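PDB 7DG2: Non-structural maintenance of chromosomes element 4 from Xenopus laevis, which is a subunit of the SMC5-SMC6 complex, shaped by the Nse1-Nse3 dimer, and probably helps repair DNA double-strand breaks by homologous recombination. Local coordinates for the interface of chains B and A. Sequence-based numbering; all coordinates share one arbitrary frame. Chains: chain A, Non-structural maintenance of chromosomes element 4; chain B, MAGE domain-containing protein.

The interface of chains B and A. Residues chain B 25; chain A 67-70.
B:Gln25, in a loop that follows helix 6-23 of the MAGE protein, reaches along the extended stretch A:Thr67 to A:Phe70, and its side chain lies along the A:His69 ring before its tip reaches the main chain of A:Phe68. Its CB lies 4.0 Å from CE1 of the A:His69 imidazole. A chi1 of -78° sets CG of B:Gln25 beside its own backbone N and opposite the carbonyl carbon, which brings CG to 3.9 Å from CE1 of A:His69. Beyond CG the chain runs straight, and CD of B:Gln25 comes 4.0 Å from ND1 of A:His69. The flat carboxamide is nearly parallel to the imidazole, the planes only 5° apart, while the two side chains run past each other in opposite directions. At the tip, NE2 of B:Gln25 donates a nearly straight hydrogen bond of 2.8 Å to the backbone O of A:Phe68. This bond lies in the carbonyl plane and almost in the amide plane as well, which favours one rotation of the carboxamide. Glutamine suits the place because its methylenes serve the ring and its N-H the main chain. Histidine offers a flat surface and is itself steadied by a 2.7 Å hydrogen bond between its NE2 and OG1 of A:Thr67. The threonine's methyl CG2 rests 3.9 Å from CA of B:Gln25. Putting an alanine at B:Gln25 would probably leave the A:Phe68 carbonyl without its donor and one side of the A:His69 ring without its amide neighbour. This small patch probably helps to hold the C-terminal part of the Nse4 fragment against its MAGE-domain partner, in keeping with the shaping of Nse4 by the Nse1-Nse3 dimer.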
loop_
_atom_site.group_PDB
_atom_site.type_symbol
_atom_site.label_atom_id
_atom_site.label_comp_id
_atom_site.label_asym_id
_atom_site.label_seq_id
_atom_site.Cartn_x
_atom_site.Cartn_y
_atom_site.Cartn_z
ATOM N N GLN B 25 -8.074 2.363 2.314
ATOM C CA GLN B 25 -7.048 2.236 1.277
ATOM C C GLN B 25 -6.635 3.576 0.684
ATOM O O GLN B 25 -5.474 3.734 0.286
ATOM C CB GLN B 25 -7.512 1.303 0.159
ATOM C CG GLN B 25 -7.414 -0.182 0.512
ATOM C CD GLN B 25 -7.914 -1.069 -0.610
ATOM O OE1 GLN B 25 -8.705 -0.633 -1.448
ATOM N NE2 GLN B 25 -7.463 -2.320 -0.629
ATOM N N THR A 67 -1.549 0.509 4.393
ATOM C CA THR A 67 -2.849 0.030 3.942
ATOM C C THR A 67 -2.698 -1.356 3.322
ATOM O O THR A 67 -1.623 -1.728 2.830
ATOM C CB THR A 67 -3.497 1.014 2.932
ATOM O OG1 THR A 67 -2.557 1.352 1.895
ATOM C CG2 THR A 67 -3.945 2.298 3.643
ATOM N N PHE A 68 -3.785 -2.122 3.368
ATOM C CA PHE A 68 -3.816 -3.511 2.917
ATOM C C PHE A 68 -4.353 -3.573 1.497
ATOM O O PHE A 68 -5.448 -3.074 1.228
ATOM C CB PHE A 68 -4.694 -4.344 3.849
ATOM C CG PHE A 68 -4.869 -5.783 3.421
ATOM C CD1 PHE A 68 -3.785 -6.552 3.014
ATOM C CD2 PHE A 68 -6.114 -6.374 3.487
ATOM C CE1 PHE A 68 -3.959 -7.887 2.647
ATOM C CE2 PHE A 68 -6.294 -7.717 3.135
ATOM C CZ PHE A 68 -5.221 -8.464 2.719
ATOM N N HIS A 69 -3.582 -4.185 0.602
ATOM C CA HIS A 69 -3.937 -4.290 -0.808
ATOM C C HIS A 69 -3.805 -5.733 -1.258
ATOM O O HIS A 69 -2.958 -6.477 -0.763
ATOM C CB HIS A 69 -3.053 -3.376 -1.656
ATOM C CG HIS A 69 -3.199 -1.933 -1.286
ATOM N ND1 HIS A 69 -4.087 -1.086 -1.915
ATOM C CD2 HIS A 69 -2.608 -1.205 -0.308
ATOM C CE1 HIS A 69 -4.019 0.111 -1.354
ATOM N NE2 HIS A 69 -3.131 0.063 -0.376
ATOM N N PHE A 70 -4.666 -6.126 -2.196
ATOM C CA PHE A 70 -4.743 -7.513 -2.630
ATOM C C PHE A 70 -5.405 -7.515 -4.003
ATOM O O PHE A 70 -5.992 -6.517 -4.432
ATOM C CB PHE A 70 -5.548 -8.353 -1.630
ATOM C CG PHE A 70 -6.874 -7.729 -1.300
ATOM C CD1 PHE A 70 -7.976 -7.935 -2.116
ATOM C CD2 PHE A 70 -6.990 -6.859 -0.230
ATOM C CE1 PHE A 70 -9.189 -7.316 -1.847
ATOM C CE2 PHE A 70 -8.203 -6.241 0.051
ATOM C CZ PHE A 70 -9.300 -6.462 -0.767
#